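Local coordinates for CmeC (Campylobacter jejuni, PDB 4MT4), which probably forms the outer-membrane exit channel of a multidrug efflux system, as a trimer of the outer membrane factor family, at residues I33-W37 against I443-G449; N158-Y163 against A231-T236; N165-Y170 against N224-L229; Q382-Q387 against F428-K432. One frame throughout, in Å; residues are numbered along the deposited sequence.

Contact 1: residues I33-W37 against I443-G449; sequences ITKNW and IKAFGGG
W37 lays its indole against I443 where the N-terminal loop of this outer membrane factor crosses the C-terminal end of helix 411-445, one of the long helices of the periplasmic barrel. From CB outward, the tryptophan meets I443 atom by atom. CB lies 4.0 Å from I443 CD1. With chi1 at 45°, CG stands in the crowded position between backbone N and carbonyl carbon, and the ring is swung across the isoleucine. I443 CG2 sits over the five-membered ring, 3.4 Å from its centroid and only 6° off the normal, a close CH-pi contact. Farther along the six-membered ring, CE3 meets I443 CD1 at 3.6 Å, so the tips of both isoleucine branches press on one flat surface. The indole also packs on I156 and S157 of helix 129-195.

I33 serves the same helix end with aliphatic groups: its CG2 meets I443 CG2, and its CD1 reaches F446 CB at 3.7 Å. At F446 the chain leaves helical angles and then runs through G447, G448 and G449, all with positive phi, a conformation that glycine accepts readily. Without a side chain, G449 lets I33 O come within 3.4 Å of its CA. One water completes the join, donating to K35 O and to G448 O at 2.9 Å while accepting from W37 NE1 at 3.2 Å.

Contact 2: residues N158-Y163 against A231-T236; sequences NTVQTY and ALKILT
Two neighbouring helices of the periplasmic helical barrel, 129-195 and 201-236, run antiparallel here at 155°, and T162 meets L235 and L232 between them. Their local axes approach to 9.6 Å. T162 and L235 reach toward each other tip to tip, bringing T162 OG1 to 3.5 Å from L235 CD1. The threonine's other branch, CG2, lies anti to the backbone N (chi1 -63°) and thus projects across the interface to touch A231 CB at 3.8 Å and the backbone of L232.

Threonine suits this place because its hydroxyl can be satisfied within its own helix, while the methyl packs on A231 and L232. T162 OG1 donates to N158 O over 2.6 Å, while T162 N reaches the same oxygen from the opposite face of the carbonyl plane, so two donors grip one acceptor. A hydroxyl bonded to the carbonyl one turn back is a familiar feature of threonine in helices. T236 also returns its hydroxyl to its own helix, OG1 donating to L232 O at 2.7 Å, and its methyl is turned toward T159, CG2 to CG2 at 3.8 Å. The hydroxyl of T159 is bonded to V155 O, one turn back. L232 leans over the same turn, its CD1 3.9 Å from T159 O; the same CD1 lies between T159 and T162, 4.1 Å from T162 CG2.

Contact 3: residues N165-Y170 against N224-L229; sequences NLVNAY and NKENYL
A169 is the small residue that lets K225 and N224 come close: its CB rests 3.6 Å from K225 CA and 3.4 Å from N224 ND2, and the CA atoms of A169 and K225 are only 4.8 Å apart. Larger bumps lie around this tight spot. The Y228 ring lies against N165, whose CB stands over one face, 3.8 Å from the ring centroid and offset toward the rim; the amide plane of N165 is turned 51° from the ring.

L166 pushes CD1 into a hollow of the facing helix, between K225 O and the backbone N of L229, each 3.7 Å away, with L229 CG as a further wall. Beyond it the Y170 ring takes the aliphatic part of K225 on one face, CG standing 4.0 Å above the centre. Bends at chi2 and chi3 fold the lysine chain over that ring, and NZ then pairs with E226 OE2 in a salt bridge. Lysine thus supplies methylenes to the seam and a charge beyond it. With A169 at the close point and Y228, L166 and Y170 around it, the two helices pack antiparallel, their N-to-C directions 158° apart, in the helical-barrel wall of an outer membrane factor, consistent with the coiled coil predicted for 204-238.

Contact 4: residues Q382-Q387 against F428-K432; sequences QYDNAQ and FNNIK
The aromatic pair comes first: F428 turns its edge toward the face of Y383, with ring planes 73° apart and centroids separated by 5.3 Å. F428 CE1 stands above the centre of the tyrosine ring, a T-shaped geometry that sets ring hydrogens against the pi cloud. F428 leaves its helix with CG anti to the backbone N (chi1 180°) and Y383 does the same, which carries the two rings to the same flank of the interface.

Contacts between aliphatic groups and rings surround this pair. Q387 runs beside F428, pointing the same way, and its CB lies 3.5 Å from F428 CE1. Its methylenes therefore serve as apolar surface. Q387 CA lies over one face of the F428 ring, toward its rim, and K432 CE over the opposite face, while K432 CG touches Y383 CE2 at 3.6 Å; the lysine chain thus touches both aromatic residues.

The seam belongs to the periplasmic helical barrel of the outer membrane factor fold, here between helices 339-405 and 411-445, which run antiparallel at 163° with local axes 9.0 Å apart. L216 of the third subunit packs on A386 and I431.

Alkyl groups make the remaining contacts. A386 is small enough to admit F428 closely, its CB 3.6 Å from F428 CD1 near the plane of the ring, and it also meets I431 CG1. Branching at CB gives I431 two ways to reach across: CG2 rests against the backbone of Q382 and Y383, 3.7 Å from Y383 N, and the I431 side chain crosses that of Q382 at about a right angle, I431 CG2 lying 3.8 Å from Q382 CB.

In the fold
Contacts 2 and 3 are successive steps of one seam between helices 129-195 and 201-236, their centres 10 Å apart, and they meet where L232 CD2 lies 3.7 Å from L166 CD2. Contact 4 is a similar antiparallel seam in the second half of the chain, joined to contact 3 by a probable hydrogen bond from N168 ND2 to N430 OD1. Contact 1, at the end of helix 411-445, touches contact 2 through W37 and V160, with centres about 18 Å apart. Contacts 2 and 3 also face the second subunit and contact 4 the third, so these seams adjoin subunit boundaries of the trimeric barrel.

Contact 1: residues I33-W37 against I443-G449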
loop_
_atom_site.group_PDB
_atom_site.type_symbol
_atom_site.label_atom_id
_atom_site.label_comp_id
_atom_site.label_asym_id
_atom_site.label_seq_id
_atom_site.Cartn_x
_atom_site.Cartn_y
_atom_site.Cartn_z
ATOM N N ILE B 33 -8.181 -17.398 -25.693
ATOM C CA ILE B 33 -7.002 -16.566 -25.890
ATOM C C ILE B 33 -5.728 -17.404 -25.955
ATOM O O ILE B 33 -5.498 -18.266 -25.105
ATOM C CB ILE B 33 -6.863 -15.520 -24.765
ATOM C CG1 ILE B 33 -8.127 -14.661 -24.683
ATOM C CG2 ILE B 33 -5.633 -14.651 -24.983
ATOM C CD1 ILE B 33 -8.103 -13.648 -23.563
ATOM N N THR B 34 -4.907 -17.150 -26.971
ATOM C CA THR B 34 -3.623 -17.826 -27.105
ATOM C C THR B 34 -2.660 -17.378 -26.010
ATOM O O THR B 34 -2.734 -16.246 -25.531
ATOM C CB THR B 34 -2.988 -17.568 -28.485
ATOM O OG1 THR B 34 -1.587 -17.868 -28.435
ATOM C CG2 THR B 34 -3.173 -16.115 -28.896
ATOM N N LYS B 35 -1.762 -18.279 -25.619
ATOM C CA LYS B 35 -0.829 -18.030 -24.522
ATOM C C LYS B 35 0.059 -16.813 -24.776
ATOM O O LYS B 35 0.291 -16.008 -23.876
ATOM C CB LYS B 35 0.042 -19.267 -24.280
ATOM C CG LYS B 35 -0.730 -20.497 -23.823
ATOM C CD LYS B 35 -1.274 -20.318 -22.415
ATOM C CE LYS B 35 -1.945 -21.589 -21.916
ATOM N NZ LYS B 35 -1.005 -22.745 -21.876
ATOM N N ASN B 36 0.552 -16.685 -26.002
ATOM C CA ASN B 36 1.366 -15.536 -26.387
ATOM C C ASN B 36 0.583 -14.554 -27.256
ATOM O O ASN B 36 0.927 -14.318 -28.414
ATOM C CB ASN B 36 2.631 -15.997 -27.117
ATOM C CG ASN B 36 2.341 -17.015 -28.200
ATOM O OD1 ASN B 36 1.184 -17.311 -28.497
ATOM N ND2 ASN B 36 3.395 -17.554 -28.801
ATOM N N TRP B 37 -0.466 -13.980 -26.676
ATOM C CA TRP B 37 -1.393 -13.105 -27.390
ATOM C C TRP B 37 -0.750 -11.837 -27.955
ATOM O O TRP B 37 -1.263 -11.249 -28.908
ATOM C CB TRP B 37 -2.547 -12.716 -26.461
ATOM C CG TRP B 37 -2.083 -12.333 -25.090
ATOM C CD1 TRP B 37 -1.975 -13.152 -24.002
ATOM C CD2 TRP B 37 -1.648 -11.037 -24.660
ATOM N NE1 TRP B 37 -1.506 -12.445 -22.922
ATOM C CE2 TRP B 37 -1.297 -11.143 -23.299
ATOM C CE3 TRP B 37 -1.526 -9.794 -25.291
ATOM C CZ2 TRP B 37 -0.832 -10.058 -22.560
ATOM C CZ3 TRP B 37 -1.062 -8.718 -24.555
ATOM C CH2 TRP B 37 -0.723 -8.857 -23.205
ATOM N N ILE B 443 -7.927 -8.797 -22.937
ATOM C CA ILE B 443 -7.119 -10.004 -22.803
ATOM C C ILE B 443 -6.741 -10.252 -21.344
ATOM O O ILE B 443 -6.815 -11.381 -20.857
ATOM C CB ILE B 443 -5.834 -9.916 -23.659
ATOM C CG1 ILE B 443 -6.191 -9.784 -25.143
ATOM C CG2 ILE B 443 -4.951 -11.133 -23.426
ATOM C CD1 ILE B 443 -4.990 -9.608 -26.052
ATOM N N LYS B 444 -6.351 -9.186 -20.650
ATOM C CA LYS B 444 -5.977 -9.275 -19.242
ATOM C C LYS B 444 -7.156 -9.694 -18.370
ATOM O O LYS B 444 -7.010 -10.505 -17.457
ATOM C CB LYS B 444 -5.427 -7.935 -18.750
ATOM C CG LYS B 444 -4.940 -7.950 -17.306
ATOM C CD LYS B 444 -4.921 -6.553 -16.703
ATOM C CE LYS B 444 -4.101 -5.586 -17.541
ATOM N NZ LYS B 444 -4.083 -4.218 -16.952
ATOM N N ALA B 445 -8.327 -9.135 -18.660
ATOM C CA ALA B 445 -9.523 -9.390 -17.861
ATOM C C ALA B 445 -10.022 -10.823 -18.012
ATOM O O ALA B 445 -10.712 -11.342 -17.137
ATOM C CB ALA B 445 -10.624 -8.411 -18.237
ATOM N N PHE B 446 -9.669 -11.460 -19.123
ATOM C CA PHE B 446 -10.106 -12.827 -19.391
ATOM C C PHE B 446 -9.026 -13.852 -19.050
ATOM O O PHE B 446 -9.155 -15.033 -19.374
ATOM C CB PHE B 446 -10.529 -12.975 -20.855
ATOM C CG PHE B 446 -11.924 -12.491 -21.134
ATOM C CD1 PHE B 446 -12.174 -11.147 -21.344
ATOM C CD2 PHE B 446 -12.984 -13.380 -21.181
ATOM C CE1 PHE B 446 -13.453 -10.697 -21.598
ATOM C CE2 PHE B 446 -14.267 -12.937 -21.434
ATOM C CZ PHE B 446 -14.501 -11.592 -21.643
ATOM N N GLY B 447 -7.964 -13.397 -18.392
ATOM C CA GLY B 447 -6.942 -14.299 -17.888
ATOM C C GLY B 447 -5.709 -14.456 -18.759
ATOM O O GLY B 447 -4.741 -15.099 -18.355
ATOM N N GLY B 448 -5.746 -13.881 -19.956
ATOM C CA GLY B 448 -4.602 -13.907 -20.851
ATOM C C GLY B 448 -4.229 -15.283 -21.371
ATOM O O GLY B 448 -3.105 -15.498 -21.821
ATOM N N GLY B 449 -5.172 -16.219 -21.311
ATOM C CA GLY B 449 -4.951 -17.556 -21.833
ATOM C C GLY B 449 -4.741 -18.607 -20.760
ATOM O O GLY B 449 -4.478 -19.769 -21.065
HETATM O O HOH W 1 -0.424 -14.767 -21.059
#

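Contact 2: residues N158-Y163 against A231-T236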
loop_
_atom_site.group_PDB
_atom_site.type_symbol
_atom_site.label_atom_id
_atom_site.label_comp_id
_atom_site.label_asym_id
_atom_site.label_seq_id
_atom_site.Cartn_x
_atom_site.Cartn_y
_atom_site.Cartn_z
ATOM N N ASN B 158 1.516 -4.936 -18.462
ATOM C CA ASN B 158 2.085 -3.634 -18.139
ATOM C C ASN B 158 3.202 -3.252 -19.100
ATOM O O ASN B 158 3.334 -2.089 -19.474
ATOM C CB ASN B 158 2.607 -3.616 -16.700
ATOM C CG ASN B 158 1.491 -3.575 -15.674
ATOM O OD1 ASN B 158 0.357 -3.212 -15.987
ATOM N ND2 ASN B 158 1.810 -3.941 -14.438
ATOM N N THR B 159 3.999 -4.240 -19.501
ATOM C CA THR B 159 5.085 -4.022 -20.451
ATOM C C THR B 159 4.548 -3.636 -21.828
ATOM O O THR B 159 5.063 -2.720 -22.472
ATOM C CB THR B 159 5.972 -5.275 -20.584
ATOM O OG1 THR B 159 6.599 -5.554 -19.326
ATOM C CG2 THR B 159 7.043 -5.067 -21.643
ATOM N N VAL B 160 3.509 -4.339 -22.270
ATOM C CA VAL B 160 2.893 -4.070 -23.568
ATOM C C VAL B 160 2.254 -2.685 -23.605
ATOM O O VAL B 160 2.433 -1.931 -24.563
ATOM C CB VAL B 160 1.822 -5.128 -23.916
ATOM C CG1 VAL B 160 1.057 -4.732 -25.169
ATOM C CG2 VAL B 160 2.462 -6.497 -24.085
ATOM N N GLN B 161 1.512 -2.356 -22.552
ATOM C CA GLN B 161 0.809 -1.081 -22.480
ATOM C C GLN B 161 1.766 0.089 -22.261
ATOM O O GLN B 161 1.468 1.220 -22.644
ATOM C CB GLN B 161 -0.247 -1.115 -21.371
ATOM C CG GLN B 161 -1.453 -1.993 -21.686
ATOM C CD GLN B 161 -2.544 -1.895 -20.637
ATOM O OE1 GLN B 161 -2.282 -1.547 -19.485
ATOM N NE2 GLN B 161 -3.777 -2.193 -21.033
ATOM N N THR B 162 2.914 -0.183 -21.648
ATOM C CA THR B 162 3.947 0.836 -21.479
ATOM C C THR B 162 4.636 1.093 -22.815
ATOM O O THR B 162 4.968 2.232 -23.149
ATOM C CB THR B 162 4.994 0.422 -20.425
ATOM O OG1 THR B 162 4.359 0.295 -19.148
ATOM C CG2 THR B 162 6.109 1.454 -20.327
ATOM N N TYR B 163 4.838 0.021 -23.577
ATOM C CA TYR B 163 5.414 0.121 -24.913
ATOM C C TYR B 163 4.556 1.003 -25.812
ATOM O O TYR B 163 5.064 1.894 -26.490
ATOM C CB TYR B 163 5.568 -1.269 -25.537
ATOM C CG TYR B 163 5.903 -1.258 -27.015
ATOM C CD1 TYR B 163 7.211 -1.089 -27.450
ATOM C CD2 TYR B 163 4.912 -1.425 -27.975
ATOM C CE1 TYR B 163 7.524 -1.082 -28.798
ATOM C CE2 TYR B 163 5.213 -1.419 -29.326
ATOM C CZ TYR B 163 6.520 -1.246 -29.732
ATOM O OH TYR B 163 6.829 -1.241 -31.072
ATOM N N ALA B 231 9.935 4.191 -17.737
ATOM C CA ALA B 231 9.006 3.163 -17.282
ATOM C C ALA B 231 9.255 1.828 -17.976
ATOM O O ALA B 231 9.144 0.771 -17.360
ATOM C CB ALA B 231 7.570 3.616 -17.505
ATOM N N LEU B 232 9.601 1.881 -19.257
ATOM C CA LEU B 232 9.844 0.664 -20.023
ATOM C C LEU B 232 11.183 0.028 -19.648
ATOM O O LEU B 232 11.306 -1.197 -19.605
ATOM C CB LEU B 232 9.800 0.958 -21.524
ATOM C CG LEU B 232 9.864 -0.269 -22.435
ATOM C CD1 LEU B 232 8.659 -1.168 -22.198
ATOM C CD2 LEU B 232 9.962 0.135 -23.897
ATOM N N LYS B 233 12.178 0.867 -19.372
ATOM C CA LYS B 233 13.502 0.396 -18.979
ATOM C C LYS B 233 13.458 -0.348 -17.647
ATOM O O LYS B 233 14.040 -1.423 -17.506
ATOM C CB LYS B 233 14.483 1.567 -18.889
ATOM C CG LYS B 233 14.797 2.222 -20.221
ATOM C CD LYS B 233 15.431 1.236 -21.182
ATOM C CE LYS B 233 15.800 1.901 -22.497
ATOM N NZ LYS B 233 16.316 0.914 -23.486
ATOM N N ILE B 234 12.763 0.234 -16.675
ATOM C CA ILE B 234 12.639 -0.352 -15.345
ATOM C C ILE B 234 11.930 -1.707 -15.407
ATOM O O ILE B 234 12.216 -2.610 -14.619
ATOM C CB ILE B 234 11.881 0.600 -14.388
ATOM C CG1 ILE B 234 12.685 1.886 -14.171
ATOM C CG2 ILE B 234 11.610 -0.065 -13.049
ATOM C CD1 ILE B 234 12.066 2.837 -13.165
ATOM N N LEU B 235 11.028 -1.853 -16.370
ATOM C CA LEU B 235 10.236 -3.071 -16.496
ATOM C C LEU B 235 10.982 -4.231 -17.160
ATOM O O LEU B 235 10.648 -5.392 -16.930
ATOM C CB LEU B 235 8.952 -2.783 -17.284
ATOM C CG LEU B 235 7.786 -2.117 -16.548
ATOM C CD1 LEU B 235 6.702 -1.705 -17.533
ATOM C CD2 LEU B 235 7.217 -3.043 -15.482
ATOM N N THR B 236 11.986 -3.925 -17.980
ATOM C CA THR B 236 12.543 -4.930 -18.885
ATOM C C THR B 236 14.068 -5.086 -18.883
ATOM O O THR B 236 14.584 -6.086 -19.388
ATOM C CB THR B 236 12.114 -4.633 -20.341
ATOM O OG1 THR B 236 12.554 -3.320 -20.714
ATOM C CG2 THR B 236 10.603 -4.716 -20.487
#

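Contact 3: residues N165-Y170 against N224-L229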
loop_
_atom_site.group_PDB
_atom_site.type_symbol
_atom_site.label_atom_id
_atom_site.label_comp_id
_atom_site.label_asym_id
_atom_site.label_seq_id
_atom_site.Cartn_x
_atom_site.Cartn_y
_atom_site.Cartn_z
ATOM N N ASN B 165 2.268 3.178 -24.895
ATOM C CA ASN B 165 2.275 4.539 -24.373
ATOM C C ASN B 165 3.548 5.269 -24.784
ATOM O O ASN B 165 3.549 6.489 -24.965
ATOM C CB ASN B 165 2.139 4.542 -22.851
ATOM C CG ASN B 165 0.730 4.230 -22.388
ATOM O OD1 ASN B 165 -0.235 4.418 -23.128
ATOM N ND2 ASN B 165 0.605 3.756 -21.153
ATOM N N LEU B 166 4.631 4.512 -24.932
ATOM C CA LEU B 166 5.901 5.070 -25.376
ATOM C C LEU B 166 5.844 5.442 -26.856
ATOM O O LEU B 166 6.292 6.520 -27.250
ATOM C CB LEU B 166 7.040 4.084 -25.129
ATOM C CG LEU B 166 8.403 4.513 -25.674
ATOM C CD1 LEU B 166 8.858 5.814 -25.023
ATOM C CD2 LEU B 166 9.440 3.418 -25.479
ATOM N N VAL B 167 5.293 4.542 -27.667
ATOM C CA VAL B 167 5.129 4.793 -29.096
ATOM C C VAL B 167 4.193 5.976 -29.314
ATOM O O VAL B 167 4.399 6.791 -30.213
ATOM C CB VAL B 167 4.577 3.556 -29.836
ATOM C CG1 VAL B 167 4.460 3.836 -31.321
ATOM C CG2 VAL B 167 5.469 2.350 -29.594
ATOM N N ASN B 168 3.165 6.057 -28.478
ATOM C CA ASN B 168 2.238 7.180 -28.490
ATOM C C ASN B 168 2.979 8.477 -28.189
ATOM O O ASN B 168 2.709 9.518 -28.786
ATOM C CB ASN B 168 1.123 6.953 -27.468
ATOM C CG ASN B 168 -0.059 7.885 -27.661
ATOM O OD1 ASN B 168 -1.070 7.760 -26.971
ATOM N ND2 ASN B 168 0.054 8.811 -28.605
ATOM N N ALA B 169 3.924 8.398 -27.259
ATOM C CA ALA B 169 4.714 9.555 -26.863
ATOM C C ALA B 169 5.685 9.964 -27.966
ATOM O O ALA B 169 5.934 11.150 -28.173
ATOM C CB ALA B 169 5.463 9.265 -25.577
ATOM N N TYR B 170 6.225 8.977 -28.674
ATOM C CA TYR B 170 7.111 9.242 -29.802
ATOM C C TYR B 170 6.361 9.938 -30.934
ATOM O O TYR B 170 6.864 10.892 -31.530
ATOM C CB TYR B 170 7.741 7.946 -30.317
ATOM C CG TYR B 170 9.041 7.564 -29.644
ATOM C CD1 TYR B 170 10.180 8.349 -29.790
ATOM C CD2 TYR B 170 9.136 6.407 -28.880
ATOM C CE1 TYR B 170 11.372 7.999 -29.180
ATOM C CE2 TYR B 170 10.325 6.049 -28.270
ATOM C CZ TYR B 170 11.439 6.848 -28.422
ATOM O OH TYR B 170 12.620 6.489 -27.811
ATOM N N ASN B 224 7.316 13.933 -21.728
ATOM C CA ASN B 224 6.337 12.859 -21.638
ATOM C C ASN B 224 6.883 11.565 -22.230
ATOM O O ASN B 224 6.549 10.469 -21.781
ATOM C CB ASN B 224 5.044 13.262 -22.349
ATOM C CG ASN B 224 3.994 12.171 -22.318
ATOM O OD1 ASN B 224 3.271 12.016 -21.333
ATOM N ND2 ASN B 224 3.898 11.412 -23.403
ATOM N N LYS B 225 7.733 11.707 -23.241
ATOM C CA LYS B 225 8.356 10.565 -23.894
ATOM C C LYS B 225 9.408 9.934 -22.986
ATOM O O LYS B 225 9.515 8.710 -22.898
ATOM C CB LYS B 225 8.978 10.994 -25.227
ATOM C CG LYS B 225 9.509 9.854 -26.083
ATOM C CD LYS B 225 10.997 9.612 -25.857
ATOM C CE LYS B 225 11.810 10.884 -26.047
ATOM N NZ LYS B 225 13.275 10.632 -25.952
ATOM N N GLU B 226 10.182 10.780 -22.314
ATOM C CA GLU B 226 11.220 10.313 -21.404
ATOM C C GLU B 226 10.627 9.597 -20.195
ATOM O O GLU B 226 11.259 8.709 -19.622
ATOM C CB GLU B 226 12.090 11.482 -20.942
ATOM C CG GLU B 226 13.105 11.939 -21.974
ATOM C CD GLU B 226 14.195 10.910 -22.207
ATOM O OE1 GLU B 226 14.585 10.223 -21.238
ATOM O OE2 GLU B 226 14.664 10.787 -23.358
ATOM N N ASN B 227 9.414 9.987 -19.813
ATOM C CA ASN B 227 8.741 9.381 -18.670
ATOM C C ASN B 227 8.352 7.932 -18.937
ATOM O O ASN B 227 8.454 7.079 -18.053
ATOM C CB ASN B 227 7.497 10.187 -18.293
ATOM C CG ASN B 227 6.808 9.649 -17.052
ATOM O OD1 ASN B 227 7.245 9.901 -15.929
ATOM N ND2 ASN B 227 5.723 8.909 -17.248
ATOM N N TYR B 228 7.905 7.662 -20.159
ATOM C CA TYR B 228 7.488 6.320 -20.543
ATOM C C TYR B 228 8.674 5.477 -20.993
ATOM O O TYR B 228 8.613 4.249 -20.976
ATOM C CB TYR B 228 6.431 6.381 -21.646
ATOM C CG TYR B 228 5.061 6.778 -21.145
ATOM C CD1 TYR B 228 4.318 5.919 -20.346
ATOM C CD2 TYR B 228 4.508 8.009 -21.473
ATOM C CE1 TYR B 228 3.065 6.274 -19.884
ATOM C CE2 TYR B 228 3.253 8.373 -21.017
ATOM C CZ TYR B 228 2.538 7.500 -20.222
ATOM O OH TYR B 228 1.289 7.853 -19.764
ATOM N N LEU B 229 9.752 6.140 -21.400
ATOM C CA LEU B 229 10.985 5.439 -21.732
ATOM C C LEU B 229 11.581 4.858 -20.457
ATOM O O LEU B 229 11.988 3.696 -20.423
ATOM C CB LEU B 229 11.986 6.371 -22.417
ATOM C CG LEU B 229 12.720 5.816 -23.643
ATOM C CD1 LEU B 229 13.966 6.636 -23.944
ATOM C CD2 LEU B 229 13.071 4.342 -23.476
#

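Contact 4: residues Q382-Q387 against F428-K432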
loop_
_atom_site.group_PDB
_atom_site.type_symbol
_atom_site.label_atom_id
_atom_site.label_comp_id
_atom_site.label_asym_id
_atom_site.label_seq_id
_atom_site.Cartn_x
_atom_site.Cartn_y
_atom_site.Cartn_z
ATOM N N GLN B 382 -14.295 5.573 -31.505
ATOM C CA GLN B 382 -13.458 6.762 -31.376
ATOM C C GLN B 382 -12.327 6.771 -32.398
ATOM O O GLN B 382 -11.872 7.835 -32.817
ATOM C CB GLN B 382 -12.876 6.858 -29.966
ATOM C CG GLN B 382 -13.896 7.169 -28.885
ATOM C CD GLN B 382 -13.256 7.371 -27.525
ATOM O OE1 GLN B 382 -13.513 8.364 -26.848
ATOM N NE2 GLN B 382 -12.421 6.423 -27.118
ATOM N N TYR B 383 -11.873 5.584 -32.790
ATOM C CA TYR B 383 -10.809 5.457 -33.780
ATOM C C TYR B 383 -11.240 6.070 -35.107
ATOM O O TYR B 383 -10.494 6.833 -35.721
ATOM C CB TYR B 383 -10.429 3.988 -33.976
ATOM C CG TYR B 383 -9.088 3.781 -34.644
ATOM C CD1 TYR B 383 -8.953 3.869 -36.025
ATOM C CD2 TYR B 383 -7.958 3.491 -33.893
ATOM C CE1 TYR B 383 -7.727 3.677 -36.637
ATOM C CE2 TYR B 383 -6.729 3.296 -34.495
ATOM C CZ TYR B 383 -6.619 3.391 -35.867
ATOM O OH TYR B 383 -5.396 3.198 -36.469
ATOM N N ASP B 384 -12.452 5.732 -35.540
ATOM C CA ASP B 384 -12.999 6.262 -36.782
ATOM C C ASP B 384 -13.294 7.753 -36.662
ATOM O O ASP B 384 -13.113 8.509 -37.615
ATOM C CB ASP B 384 -14.270 5.507 -37.177
ATOM C CG ASP B 384 -13.997 4.059 -37.540
ATOM O OD1 ASP B 384 -12.842 3.742 -37.892
ATOM O OD2 ASP B 384 -14.937 3.238 -37.480
ATOM N N ASN B 385 -13.752 8.168 -35.485
ATOM C CA ASN B 385 -14.055 9.572 -35.239
ATOM C C ASN B 385 -12.804 10.440 -35.273
ATOM O O ASN B 385 -12.767 11.466 -35.948
ATOM C CB ASN B 385 -14.762 9.743 -33.895
ATOM C CG ASN B 385 -16.081 8.998 -33.827
ATOM O OD1 ASN B 385 -16.368 8.312 -32.844
ATOM N ND2 ASN B 385 -16.889 9.124 -34.873
ATOM N N ALA B 386 -11.776 10.016 -34.544
ATOM C CA ALA B 386 -10.537 10.781 -34.442
ATOM C C ALA B 386 -9.781 10.813 -35.766
ATOM O O ALA B 386 -9.076 11.776 -36.064
ATOM C CB ALA B 386 -9.654 10.210 -33.343
ATOM N N GLN B 387 -9.928 9.755 -36.556
ATOM C CA GLN B 387 -9.278 9.685 -37.859
ATOM C C GLN B 387 -9.938 10.646 -38.839
ATOM O O GLN B 387 -9.259 11.374 -39.564
ATOM C CB GLN B 387 -9.321 8.260 -38.412
ATOM C CG GLN B 387 -8.532 8.072 -39.697
ATOM C CD GLN B 387 -8.597 6.649 -40.219
ATOM O OE1 GLN B 387 -9.671 6.050 -40.290
ATOM N NE2 GLN B 387 -7.444 6.097 -40.579
ATOM N N PHE B 428 -5.757 11.881 -32.270
ATOM C CA PHE B 428 -5.882 10.627 -33.005
ATOM C C PHE B 428 -4.799 9.638 -32.594
ATOM O O PHE B 428 -5.043 8.433 -32.533
ATOM C CB PHE B 428 -5.821 10.874 -34.514
ATOM C CG PHE B 428 -5.943 9.621 -35.337
ATOM C CD1 PHE B 428 -6.937 8.695 -35.068
ATOM C CD2 PHE B 428 -5.073 9.378 -36.384
ATOM C CE1 PHE B 428 -7.053 7.544 -35.821
ATOM C CE2 PHE B 428 -5.185 8.231 -37.145
ATOM C CZ PHE B 428 -6.178 7.311 -36.864
ATOM N N ASN B 429 -3.603 10.148 -32.317
ATOM C CA ASN B 429 -2.518 9.316 -31.811
ATOM C C ASN B 429 -2.877 8.707 -30.461
ATOM O O ASN B 429 -2.647 7.523 -30.221
ATOM C CB ASN B 429 -1.224 10.123 -31.686
ATOM C CG ASN B 429 -0.608 10.455 -33.029
ATOM O OD1 ASN B 429 -0.796 9.733 -34.007
ATOM N ND2 ASN B 429 0.142 11.549 -33.081
ATOM N N ASN B 430 -3.446 9.529 -29.585
ATOM C CA ASN B 430 -3.830 9.091 -28.249
ATOM C C ASN B 430 -4.935 8.040 -28.271
ATOM O O ASN B 430 -4.919 7.101 -27.481
ATOM C CB ASN B 430 -4.266 10.291 -27.409
ATOM C CG ASN B 430 -3.137 11.273 -27.167
ATOM O OD1 ASN B 430 -2.023 11.086 -27.657
ATOM N ND2 ASN B 430 -3.420 12.329 -26.413
ATOM N N ILE B 431 -5.894 8.208 -29.176
ATOM C CA ILE B 431 -6.973 7.240 -29.345
ATOM C C ILE B 431 -6.435 5.934 -29.918
ATOM O O ILE B 431 -6.844 4.846 -29.512
ATOM C CB ILE B 431 -8.084 7.786 -30.271
ATOM C CG1 ILE B 431 -8.774 8.987 -29.625
ATOM C CG2 ILE B 431 -9.106 6.702 -30.594
ATOM C CD1 ILE B 431 -9.479 8.665 -28.330
ATOM N N LYS B 432 -5.503 6.059 -30.857
ATOM C CA LYS B 432 -4.935 4.915 -31.562
ATOM C C LYS B 432 -4.312 3.894 -30.611
ATOM O O LYS B 432 -4.515 2.687 -30.760
ATOM C CB LYS B 432 -3.889 5.394 -32.566
ATOM C CG LYS B 432 -3.398 4.327 -33.528
ATOM C CD LYS B 432 -2.452 4.930 -34.553
ATOM C CE LYS B 432 -3.078 6.141 -35.233
ATOM N NZ LYS B 432 -2.130 6.837 -36.147
#